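Protein LigF (Sphingobium sp. SYK-6, PDB 4XT0) catalyses the stereospecific, glutathione-dependent cleavage of beta-aryl ether bonds in lignin as a beta-etherase of the glutathione S-transferase superfamily. Local coordinates at residues 25-29 against 81-86; 99-105 against 194-200; 116-121 against 164-168; 130-136 against 152-156. All coordinates share one frame; numbering follows the deposited sequence.

Interaction 1 of 4, residues 25-29 against 81-86; sequences YEKGL and FPESGN
L29 lays its CD2 methyl over one face of the F81 ring as a CH-pi contact, with CD2 4.0 Å from the centroid and offset toward the rim. The second methyl, CD1, reaches the same ring at CD2 of F81, 3.7 Å away. A second meeting joins two flat groups, the E26 carboxylate and the N86 amide, turned 51° apart. N86 ND2 gives a bent bond to E26 OE1 (2.9 Å), meeting it nearly along the C-O direction. N86 N also donates to E26 O at 3.2 Å, gripping this residue by backbone and side chain together, while OE2 of E26 pairs with R236. Between these contacts K27 curls its ammonium round through bends at chi3 (70°) and chi4 (55°). NZ thereby reaches S84 O at 2.9 Å, in the carbonyl plane, and F81 O and N86 O more weakly; E78 supplies the countercharge. G85, at positive phi, sits so close to K27 O that a side chain would clash. The end of helix 15-26, closed by a Schellman motif at G28, is tied through K27 and L29 to the type I beta turn F81 to S84 that follows helix 70-80 in the thioredoxin-like domain of the GST fold.

Interaction 2 of 4, residues 99-105 against 194-200; sequences MRVWTKW and SLADICN
A196 presents its CB as a small bump between two side chains of helix 99-105, touching W102 CB at 3.6 Å and M99 CG at 3.9 Å. So small a residue is consistent with the close approach of the nearly parallel segment axes, 8.4 Å at 12°. M99, reaching across with CG anti to the backbone N (chi1 -174°), lies over the start of helix 195-200: its CG touches S194 OG and its SD rests 3.8 Å from L195 CB. In return T103 pushes CG2 into the hollow bounded by L195 O, A196 CA and C199 SG, the sulfur 3.7 Å away. N200 fills the space beside the two tryptophans. Its amide stands almost perpendicular to the W102 ring but lies nearly coplanar with that of W105, whose edge meets OD1 at CZ3 (3.3 Å). ND2 gives a straight bond of 2.9 Å to A196 O, which takes N200 N on the opposite face. With an alanine here, that extra bond would be lost and a gap would probably open beside the W105 edge and next to W102. S194 and D197 form a capping box at the helix start, S194 OG accepting from A196 N and D197 OD2 from S194 N. The interface is held by fit rather than by polar bonds across it, and N200 OD1 stays buried without a hydrogen-bonding partner, a probable energetic cost.

Interaction 3 of 4, residues 116-121 against 164-168; sequences TIGWAF and LDEEF
A bend at chi2 (-42°) turns I117 CD1 over one face of the F168 ring, about 4.1 Å above its plane and toward the rim. The same methyl slides alongside E167 to meet CB at 3.7 Å, while CG2, the other branch of I117, touches F168 at CZ. In T116 the first torsion places CG2 anti to the backbone N, which aims this methyl at E167 CG, 3.5 Å away and the tightest approach of the contact. E167 itself curls so that its methylenes lie across T116 and its carboxylate turns to K170 on its own helix. T116 OG1 is likewise bonded inside its helix, to W112 O. L164 forks between two residues of the other helix: CD2 rests on A120 CB at 3.9 Å and CD1 meets F121 CZ at 4.0 Å. A120 CB also lies over the centre of one face of the F121 ring, a contact within the helix. At the margin the edge of F121 comes up to F168 CE2, a looser contact at 4.4 Å. The segments run 137° apart with axes 10.3 Å from each other, a separation spanned by these branched and aromatic side chains. F159 covers A120 and L164, and F214 packs on I117. Helices 93-121 and 161-182 of the all-helical GST domain are thus joined here mainly by dispersion and shape, T116 OG1 and E167 OE2 finding their partners within their own helices.

Interaction 4 of 4, residues 130-136 against 152-156; sequences MSDEEFE and WRRAR. With GSH (glutathione), chain B.
R156 stretches out across F135, the two side chains sliding past each other in opposite directions. Its CD stands over the ring centre, 3.4 Å from the centroid, and its guanidinium continues beyond, lying flat over F135 CB with the planes 28° apart; the cation-pi contact is consequently off-centre. Extended from CG to NE, the arginine delivers its far end to the loop before helix 132-142. There NH1 (3.1 Å) and NH2 (3.0 Å) both grip M130 O, which lies in the guanidinium plane, while they approach the carbonyl from one side of its plane. D132 OD1 completes a salt bridge with NH1, modelled too short to be taken literally, its carboxylate turned 77° from the guanidinium. A leucine in place of R156 would probably leave D132 without its countercharge and M130 O without this double grip. On the other flank R153 directs NH2 to E136 OE2 at 2.8 Å, NE adding a weak bond to the same oxygen. F135 pushes its ring edge against the next helix, with CZ 3.4 Å from W152 O. The indole of W152 points elsewhere: NE1 donates to the glutathione carboxylate oxygen O31 at 3.1 Å. Segments 132-136 and 152-156, of helices 132-142 and 146-157, run almost antiparallel (157°), with helix 124-128 alongside, where A127 O takes a further bond from R156; W119 of helix 93-121 packs edge-to-face on W152.

Interaction 2 is the buried core contact, whereas interactions 1, 3 and 4 are partly exposed. Interaction 1 belongs to the thioredoxin-like domain; the other three lie in the helical domain. Helix 93-121 serves both interaction 2 and interaction 3, whose centres are about 22 Å apart, first against a nearly parallel helix and then against a steeply inclined one. Both rely on apolar fit, whereas the outlying contacts 1 and 4 use charge: a lysine among turn carbonyls in one, arginine salt bridges in the other. Interactions 3 and 4 touch through W119, which connects the 116-121 helix end with the glutathione site.

Interaction 1 of 4, residues 25-29 against 81-86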
# COMPACT_ATOMS: atom_id res chain seq x y z
N TYR A 25 -6.55 19.88 -9.98
CA TYR A 25 -6.65 20.59 -11.25
C TYR A 25 -7.57 19.87 -12.23
O TYR A 25 -8.28 20.50 -12.99
CB TYR A 25 -5.28 20.76 -11.91
CG TYR A 25 -4.45 21.87 -11.34
CD1 TYR A 25 -4.65 23.19 -11.73
CD2 TYR A 25 -3.44 21.61 -10.40
CE1 TYR A 25 -3.88 24.22 -11.21
CE2 TYR A 25 -2.68 22.63 -9.87
CZ TYR A 25 -2.90 23.93 -10.28
OH TYR A 25 -2.13 24.95 -9.76
N GLU A 26 -7.56 18.54 -12.21
CA GLU A 26 -8.43 17.80 -13.14
C GLU A 26 -9.89 18.01 -12.79
O GLU A 26 -10.76 18.01 -13.67
CB GLU A 26 -8.10 16.31 -13.14
CG GLU A 26 -6.76 15.97 -13.80
CD GLU A 26 -6.83 15.90 -15.32
OE1 GLU A 26 -7.88 16.23 -15.92
OE2 GLU A 26 -5.80 15.53 -15.94
N LYS A 27 -10.17 18.22 -11.50
CA LYS A 27 -11.56 18.38 -11.05
C LYS A 27 -11.99 19.84 -11.03
O LYS A 27 -13.14 20.17 -10.70
CB LYS A 27 -11.73 17.71 -9.68
CG LYS A 27 -11.51 16.19 -9.78
CD LYS A 27 -11.82 15.47 -8.46
CE LYS A 27 -13.31 15.48 -8.15
NZ LYS A 27 -14.15 14.91 -9.26
N GLY A 28 -11.07 20.72 -11.41
CA GLY A 28 -11.37 22.14 -11.50
C GLY A 28 -11.64 22.75 -10.14
O GLY A 28 -12.28 23.78 -10.04
N LEU A 29 -11.13 22.11 -9.09
CA LEU A 29 -11.37 22.58 -7.73
C LEU A 29 -10.49 23.77 -7.38
O LEU A 29 -9.29 23.77 -7.63
CB LEU A 29 -11.12 21.44 -6.73
CG LEU A 29 -12.19 20.34 -6.75
CD1 LEU A 29 -11.75 19.13 -5.97
CD2 LEU A 29 -13.50 20.89 -6.19
N PHE A 81 -16.18 15.49 -3.74
CA PHE A 81 -16.61 16.28 -4.90
C PHE A 81 -16.82 15.40 -6.14
O PHE A 81 -16.16 15.62 -7.16
CB PHE A 81 -15.58 17.36 -5.22
CG PHE A 81 -15.19 18.23 -4.04
CD1 PHE A 81 -15.96 19.32 -3.68
CD2 PHE A 81 -14.04 17.95 -3.30
CE1 PHE A 81 -15.61 20.13 -2.60
CE2 PHE A 81 -13.67 18.76 -2.22
CZ PHE A 81 -14.46 19.85 -1.87
N PRO A 82 -17.74 14.42 -6.06
CA PRO A 82 -17.89 13.52 -7.21
C PRO A 82 -18.41 14.25 -8.44
O PRO A 82 -18.17 13.78 -9.55
CB PRO A 82 -18.89 12.47 -6.72
CG PRO A 82 -19.69 13.17 -5.70
CD PRO A 82 -18.71 14.10 -5.00
N GLU A 83 -19.07 15.38 -8.25
CA GLU A 83 -19.66 16.10 -9.38
C GLU A 83 -18.84 17.30 -9.85
O GLU A 83 -19.38 18.17 -10.52
CB GLU A 83 -21.07 16.56 -9.01
CG GLU A 83 -21.99 15.39 -8.69
CD GLU A 83 -23.46 15.81 -8.58
OE1 GLU A 83 -23.75 17.03 -8.61
OE2 GLU A 83 -24.33 14.92 -8.48
N SER A 84 -17.56 17.35 -9.50
CA SER A 84 -16.73 18.49 -9.90
C SER A 84 -15.75 18.12 -11.01
O SER A 84 -14.90 17.26 -10.80
CB SER A 84 -15.93 19.04 -8.72
OG SER A 84 -16.79 19.44 -7.67
N GLY A 85 -15.87 18.77 -12.16
CA GLY A 85 -14.95 18.59 -13.27
C GLY A 85 -14.81 17.14 -13.70
O GLY A 85 -15.76 16.36 -13.60
N ASN A 86 -13.61 16.75 -14.14
CA ASN A 86 -13.39 15.38 -14.63
C ASN A 86 -13.63 14.31 -13.56
O ASN A 86 -13.24 14.47 -12.39
CB ASN A 86 -11.97 15.26 -15.20
CG ASN A 86 -11.80 16.05 -16.48
OD1 ASN A 86 -12.70 16.10 -17.30
ND2 ASN A 86 -10.63 16.67 -16.66

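Interaction 2 of 4, residues 99-105 against 194-200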
# COMPACT_ATOMS: atom_id res chain seq x y z
N MET A 99 -8.61 -0.25 -10.75
CA MET A 99 -7.95 1.03 -10.50
C MET A 99 -7.14 1.01 -9.18
O MET A 99 -5.98 1.44 -9.16
CB MET A 99 -8.99 2.17 -10.46
CG MET A 99 -8.42 3.60 -10.35
SD MET A 99 -9.56 4.80 -9.58
CE MET A 99 -9.64 4.19 -7.91
N ARG A 100 -7.75 0.52 -8.11
CA ARG A 100 -7.10 0.47 -6.80
C ARG A 100 -5.94 -0.50 -6.78
O ARG A 100 -4.99 -0.29 -6.04
CB ARG A 100 -8.09 0.08 -5.68
CG ARG A 100 -9.19 1.11 -5.47
CD ARG A 100 -9.99 0.92 -4.15
NE ARG A 100 -10.78 2.14 -3.98
CZ ARG A 100 -12.11 2.20 -4.03
NH1 ARG A 100 -12.82 1.09 -4.17
NH2 ARG A 100 -12.71 3.38 -3.92
N VAL A 101 -6.02 -1.58 -7.57
CA VAL A 101 -4.88 -2.50 -7.68
C VAL A 101 -3.68 -1.70 -8.21
O VAL A 101 -2.56 -1.85 -7.71
CB VAL A 101 -5.19 -3.71 -8.60
CG1 VAL A 101 -3.92 -4.55 -8.84
CG2 VAL A 101 -6.27 -4.59 -7.96
N TRP A 102 -3.91 -0.83 -9.20
CA TRP A 102 -2.83 0.02 -9.72
C TRP A 102 -2.33 1.04 -8.71
O TRP A 102 -1.13 1.29 -8.64
CB TRP A 102 -3.28 0.79 -10.98
CG TRP A 102 -3.22 -0.03 -12.23
CD1 TRP A 102 -4.28 -0.50 -12.95
CD2 TRP A 102 -2.04 -0.46 -12.91
NE1 TRP A 102 -3.84 -1.21 -14.03
CE2 TRP A 102 -2.47 -1.22 -14.03
CE3 TRP A 102 -0.67 -0.31 -12.69
CZ2 TRP A 102 -1.57 -1.80 -14.93
CZ3 TRP A 102 0.22 -0.89 -13.58
CH2 TRP A 102 -0.23 -1.62 -14.68
N THR A 103 -3.25 1.68 -7.98
CA THR A 103 -2.82 2.77 -7.11
C THR A 103 -2.07 2.20 -5.90
O THR A 103 -1.10 2.77 -5.45
CB THR A 103 -4.00 3.69 -6.66
OG1 THR A 103 -4.98 2.95 -5.93
CG2 THR A 103 -4.65 4.38 -7.88
N LYS A 104 -2.52 1.06 -5.38
CA LYS A 104 -1.83 0.48 -4.23
C LYS A 104 -0.50 -0.13 -4.67
O LYS A 104 0.45 -0.18 -3.90
CB LYS A 104 -2.72 -0.55 -3.53
CG LYS A 104 -2.78 -1.93 -4.21
CD LYS A 104 -3.99 -2.71 -3.67
CE LYS A 104 -3.89 -2.98 -2.16
NZ LYS A 104 -2.81 -4.01 -1.87
N TRP A 105 -0.40 -0.55 -5.93
CA TRP A 105 0.87 -1.04 -6.45
C TRP A 105 1.90 0.09 -6.53
O TRP A 105 3.08 -0.14 -6.33
CB TRP A 105 0.67 -1.69 -7.81
CG TRP A 105 1.92 -2.19 -8.45
CD1 TRP A 105 2.60 -3.33 -8.16
CD2 TRP A 105 2.60 -1.56 -9.53
NE1 TRP A 105 3.69 -3.46 -8.99
CE2 TRP A 105 3.71 -2.38 -9.85
CE3 TRP A 105 2.41 -0.39 -10.27
CZ2 TRP A 105 4.62 -2.06 -10.86
CZ3 TRP A 105 3.30 -0.07 -11.28
CH2 TRP A 105 4.39 -0.91 -11.57
N SER A 194 -7.94 7.75 -15.08
CA SER A 194 -8.40 7.59 -13.71
C SER A 194 -7.26 7.90 -12.74
O SER A 194 -6.14 8.23 -13.17
CB SER A 194 -8.92 6.17 -13.47
OG SER A 194 -7.84 5.24 -13.31
N LEU A 195 -7.57 7.82 -11.45
CA LEU A 195 -6.56 7.91 -10.39
C LEU A 195 -5.40 6.91 -10.61
O LEU A 195 -4.28 7.18 -10.19
CB LEU A 195 -7.19 7.67 -9.01
CG LEU A 195 -8.26 8.66 -8.53
CD1 LEU A 195 -8.67 8.32 -7.10
CD2 LEU A 195 -7.78 10.11 -8.66
N ALA A 196 -5.67 5.77 -11.25
CA ALA A 196 -4.58 4.84 -11.60
C ALA A 196 -3.51 5.52 -12.44
O ALA A 196 -2.31 5.39 -12.16
CB ALA A 196 -5.10 3.61 -12.35
N ASP A 197 -3.95 6.21 -13.50
CA ASP A 197 -3.00 6.91 -14.36
C ASP A 197 -2.26 8.01 -13.59
O ASP A 197 -1.04 8.12 -13.70
CB ASP A 197 -3.72 7.49 -15.59
CG ASP A 197 -4.45 6.41 -16.36
OD1 ASP A 197 -3.78 5.62 -17.08
OD2 ASP A 197 -5.70 6.33 -16.23
N ILE A 198 -3.00 8.78 -12.80
CA ILE A 198 -2.41 9.89 -12.05
C ILE A 198 -1.34 9.40 -11.05
O ILE A 198 -0.22 9.93 -11.01
CB ILE A 198 -3.52 10.70 -11.30
CG1 ILE A 198 -4.31 11.57 -12.28
CG2 ILE A 198 -2.93 11.56 -10.19
CD1 ILE A 198 -5.59 12.17 -11.64
N CYS A 199 -1.67 8.37 -10.29
CA CYS A 199 -0.74 7.87 -9.26
C CYS A 199 0.52 7.29 -9.90
O CYS A 199 1.63 7.47 -9.38
CB CYS A 199 -1.42 6.83 -8.37
SG CYS A 199 -2.75 7.51 -7.29
N ASN A 200 0.37 6.60 -11.02
CA ASN A 200 1.52 6.04 -11.70
C ASN A 200 2.32 7.11 -12.44
O ASN A 200 3.56 7.04 -12.48
CB ASN A 200 1.08 4.94 -12.68
CG ASN A 200 0.87 3.62 -11.99
OD1 ASN A 200 1.82 2.85 -11.80
ND2 ASN A 200 -0.37 3.34 -11.60

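Interaction 3 of 4, residues 116-121 against 164-168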
# COMPACT_ATOMS: atom_id res chain seq x y z
N THR A 116 14.01 5.27 -3.87
CA THR A 116 15.31 4.87 -3.30
C THR A 116 16.47 5.38 -4.16
O THR A 116 17.47 5.86 -3.63
CB THR A 116 15.44 3.34 -3.15
OG1 THR A 116 14.40 2.86 -2.29
CG2 THR A 116 16.81 2.99 -2.56
N ILE A 117 16.32 5.28 -5.47
CA ILE A 117 17.37 5.77 -6.36
C ILE A 117 17.45 7.30 -6.25
O ILE A 117 18.54 7.87 -6.25
CB ILE A 117 17.12 5.32 -7.81
CG1 ILE A 117 17.12 3.79 -7.89
CG2 ILE A 117 18.18 5.90 -8.74
CD1 ILE A 117 18.22 3.14 -7.07
N GLY A 118 16.29 7.95 -6.13
CA GLY A 118 16.22 9.39 -5.91
C GLY A 118 16.93 9.87 -4.65
O GLY A 118 17.65 10.88 -4.69
N TRP A 119 16.74 9.18 -3.53
CA TRP A 119 17.42 9.53 -2.28
C TRP A 119 18.94 9.38 -2.39
O TRP A 119 19.70 10.15 -1.79
CB TRP A 119 16.90 8.69 -1.11
CG TRP A 119 15.60 9.19 -0.53
CD1 TRP A 119 14.34 8.87 -0.95
CD2 TRP A 119 15.45 10.10 0.57
NE1 TRP A 119 13.41 9.53 -0.18
CE2 TRP A 119 14.06 10.29 0.76
CE3 TRP A 119 16.34 10.77 1.40
CZ2 TRP A 119 13.55 11.12 1.75
CZ3 TRP A 119 15.83 11.59 2.39
CH2 TRP A 119 14.45 11.76 2.56
N ALA A 120 19.37 8.38 -3.15
CA ALA A 120 20.80 8.10 -3.28
C ALA A 120 21.51 9.17 -4.11
O ALA A 120 22.59 9.62 -3.76
CB ALA A 120 21.01 6.72 -3.89
N PHE A 121 20.88 9.59 -5.21
CA PHE A 121 21.55 10.47 -6.16
C PHE A 121 20.90 11.86 -6.31
O PHE A 121 21.56 12.81 -6.74
CB PHE A 121 21.59 9.80 -7.54
CG PHE A 121 22.17 8.42 -7.53
CD1 PHE A 121 23.33 8.14 -6.83
CD2 PHE A 121 21.55 7.39 -8.22
CE1 PHE A 121 23.87 6.86 -6.83
CE2 PHE A 121 22.07 6.11 -8.21
CZ PHE A 121 23.23 5.85 -7.52
N LEU A 164 21.29 -0.74 -4.01
CA LEU A 164 21.03 0.01 -5.24
C LEU A 164 20.74 -0.92 -6.42
O LEU A 164 19.80 -0.69 -7.18
CB LEU A 164 22.20 0.93 -5.56
CG LEU A 164 22.53 2.00 -4.51
CD1 LEU A 164 23.73 2.87 -4.93
CD2 LEU A 164 21.30 2.85 -4.20
N ASP A 165 21.55 -1.97 -6.55
CA ASP A 165 21.37 -2.95 -7.62
C ASP A 165 19.96 -3.54 -7.60
O ASP A 165 19.30 -3.65 -8.64
CB ASP A 165 22.39 -4.08 -7.49
CG ASP A 165 23.82 -3.58 -7.38
OD1 ASP A 165 24.09 -2.45 -7.84
OD2 ASP A 165 24.66 -4.32 -6.83
N GLU A 166 19.51 -3.92 -6.42
CA GLU A 166 18.20 -4.54 -6.29
C GLU A 166 17.09 -3.54 -6.66
O GLU A 166 16.12 -3.89 -7.35
CB GLU A 166 18.00 -5.09 -4.88
CG GLU A 166 16.57 -5.44 -4.52
CD GLU A 166 16.04 -6.66 -5.26
OE1 GLU A 166 16.80 -7.25 -6.07
OE2 GLU A 166 14.86 -7.02 -5.06
N GLU A 167 17.25 -2.29 -6.21
CA GLU A 167 16.25 -1.26 -6.47
C GLU A 167 16.10 -1.00 -7.95
O GLU A 167 14.97 -0.84 -8.45
CB GLU A 167 16.62 0.03 -5.74
CG GLU A 167 16.49 -0.05 -4.23
CD GLU A 167 15.19 -0.68 -3.77
OE1 GLU A 167 14.12 -0.23 -4.21
OE2 GLU A 167 15.24 -1.64 -2.98
N PHE A 168 17.23 -0.95 -8.65
CA PHE A 168 17.24 -0.82 -10.11
C PHE A 168 16.49 -1.95 -10.79
O PHE A 168 15.72 -1.70 -11.71
CB PHE A 168 18.69 -0.75 -10.65
CG PHE A 168 19.18 0.65 -10.84
CD1 PHE A 168 18.57 1.49 -11.76
CD2 PHE A 168 20.25 1.14 -10.10
CE1 PHE A 168 19.01 2.80 -11.94
CE2 PHE A 168 20.70 2.44 -10.28
CZ PHE A 168 20.08 3.28 -11.20

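Interaction 4 of 4, residues 130-136 against 152-156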
# COMPACT_ATOMS: atom_id res chain seq x y z
N MET A 130 23.93 21.34 5.52
CA MET A 130 24.39 21.61 6.87
C MET A 130 25.73 20.94 7.18
O MET A 130 26.15 20.03 6.48
CB MET A 130 23.33 21.14 7.87
CG MET A 130 22.00 21.85 7.72
SD MET A 130 20.61 20.86 8.28
CE MET A 130 20.65 19.54 7.06
N SER A 131 26.39 21.41 8.23
CA SER A 131 27.60 20.75 8.72
C SER A 131 27.22 19.37 9.22
O SER A 131 26.04 19.06 9.37
CB SER A 131 28.26 21.57 9.82
OG SER A 131 27.54 21.46 11.04
N ASP A 132 28.22 18.53 9.47
CA ASP A 132 27.97 17.19 9.95
C ASP A 132 27.17 17.17 11.28
O ASP A 132 26.28 16.34 11.42
CB ASP A 132 29.28 16.41 10.12
CG ASP A 132 29.97 16.12 8.80
OD1 ASP A 132 29.28 16.05 7.76
OD2 ASP A 132 31.21 15.93 8.82
N GLU A 133 27.47 18.06 12.22
CA GLU A 133 26.79 18.00 13.51
C GLU A 133 25.43 18.68 13.39
O GLU A 133 24.50 18.33 14.10
CB GLU A 133 27.61 18.67 14.60
CG GLU A 133 29.13 18.46 14.47
CD GLU A 133 29.85 18.33 15.80
OE1 GLU A 133 30.34 19.36 16.32
OE2 GLU A 133 30.03 17.16 16.24
N GLU A 134 25.35 19.66 12.49
CA GLU A 134 24.12 20.42 12.31
C GLU A 134 23.10 19.55 11.59
O GLU A 134 21.90 19.59 11.89
CB GLU A 134 24.38 21.71 11.52
CG GLU A 134 23.13 22.55 11.31
CD GLU A 134 23.44 23.92 10.73
OE1 GLU A 134 24.62 24.35 10.77
OE2 GLU A 134 22.50 24.56 10.22
N PHE A 135 23.60 18.75 10.66
CA PHE A 135 22.82 17.71 10.01
C PHE A 135 22.24 16.77 11.06
O PHE A 135 21.03 16.57 11.13
CB PHE A 135 23.69 16.94 9.02
CG PHE A 135 22.98 15.83 8.31
CD1 PHE A 135 22.06 16.11 7.30
CD2 PHE A 135 23.24 14.51 8.62
CE1 PHE A 135 21.41 15.10 6.63
CE2 PHE A 135 22.59 13.49 7.96
CZ PHE A 135 21.68 13.78 6.96
N GLU A 136 23.12 16.21 11.89
CA GLU A 136 22.70 15.22 12.88
C GLU A 136 21.75 15.82 13.91
O GLU A 136 20.83 15.14 14.38
CB GLU A 136 23.93 14.61 13.57
CG GLU A 136 23.72 13.15 13.97
CD GLU A 136 23.37 12.27 12.78
OE1 GLU A 136 24.01 12.41 11.71
OE2 GLU A 136 22.45 11.44 12.90
N TRP A 152 17.69 9.85 5.12
CA TRP A 152 18.44 11.10 5.09
C TRP A 152 19.94 10.85 5.30
O TRP A 152 20.77 11.43 4.61
CB TRP A 152 17.91 12.10 6.15
CG TRP A 152 16.74 12.91 5.66
CD1 TRP A 152 15.44 12.82 6.08
CD2 TRP A 152 16.76 13.92 4.64
NE1 TRP A 152 14.65 13.72 5.39
CE2 TRP A 152 15.44 14.40 4.50
CE3 TRP A 152 17.77 14.46 3.83
CZ2 TRP A 152 15.11 15.40 3.58
CZ3 TRP A 152 17.43 15.45 2.92
CH2 TRP A 152 16.11 15.91 2.81
N ARG A 153 20.27 9.97 6.25
CA ARG A 153 21.66 9.62 6.54
C ARG A 153 22.34 8.99 5.34
O ARG A 153 23.49 9.29 5.03
CB ARG A 153 21.74 8.68 7.75
CG ARG A 153 21.35 9.33 9.06
CD ARG A 153 21.65 8.44 10.25
NE ARG A 153 21.45 9.14 11.51
CZ ARG A 153 20.27 9.26 12.12
NH1 ARG A 153 19.19 8.72 11.57
NH2 ARG A 153 20.18 9.92 13.27
N ARG A 154 21.61 8.11 4.66
CA ARG A 154 22.12 7.42 3.49
C ARG A 154 22.16 8.33 2.26
O ARG A 154 22.98 8.14 1.36
CB ARG A 154 21.27 6.17 3.21
CG ARG A 154 21.41 5.10 4.28
CD ARG A 154 20.47 3.91 4.04
NE ARG A 154 20.91 2.72 4.78
CZ ARG A 154 20.16 1.64 4.99
NH1 ARG A 154 18.92 1.59 4.54
NH2 ARG A 154 20.66 0.62 5.67
N ALA A 155 21.28 9.34 2.23
CA ALA A 155 21.31 10.36 1.17
C ALA A 155 22.59 11.20 1.24
O ALA A 155 23.16 11.57 0.20
CB ALA A 155 20.09 11.26 1.27
N ARG A 156 23.03 11.51 2.45
CA ARG A 156 24.22 12.33 2.67
C ARG A 156 25.49 11.48 2.66
O ARG A 156 26.54 11.94 2.21
CB ARG A 156 24.10 13.10 3.99
CG ARG A 156 25.32 13.95 4.37
CD ARG A 156 25.22 14.43 5.82
NE ARG A 156 26.35 15.24 6.25
CZ ARG A 156 26.35 16.57 6.30
NH1 ARG A 156 27.43 17.23 6.70
NH2 ARG A 156 25.27 17.25 5.94
N1 GSH B . 2.88 7.43 2.23
CA1 GSH B . 3.05 8.89 2.08
C1 GSH B . 2.17 9.46 0.98
O11 GSH B . 1.70 10.57 1.09
O12 GSH B . 1.92 8.76 -0.14
CB1 GSH B . 4.53 9.17 1.77
CG1 GSH B . 4.74 10.68 1.78
CD1 GSH B . 6.16 11.01 1.36
OE1 GSH B . 6.98 10.13 1.25
N2 GSH B . 6.49 12.29 1.12
CA2 GSH B . 7.86 12.65 0.71
C2 GSH B . 8.47 13.56 1.75
O2 GSH B . 7.73 14.23 2.46
CB2 GSH B . 7.81 13.43 -0.61
SG2 GSH B . 7.35 12.36 -2.02
N3 GSH B . 9.82 13.66 1.90
CA3 GSH B . 10.36 14.59 2.91
C3 GSH B . 10.98 13.91 4.11
O31 GSH B . 11.74 14.54 4.82
O32 GSH B . 10.69 12.62 4.42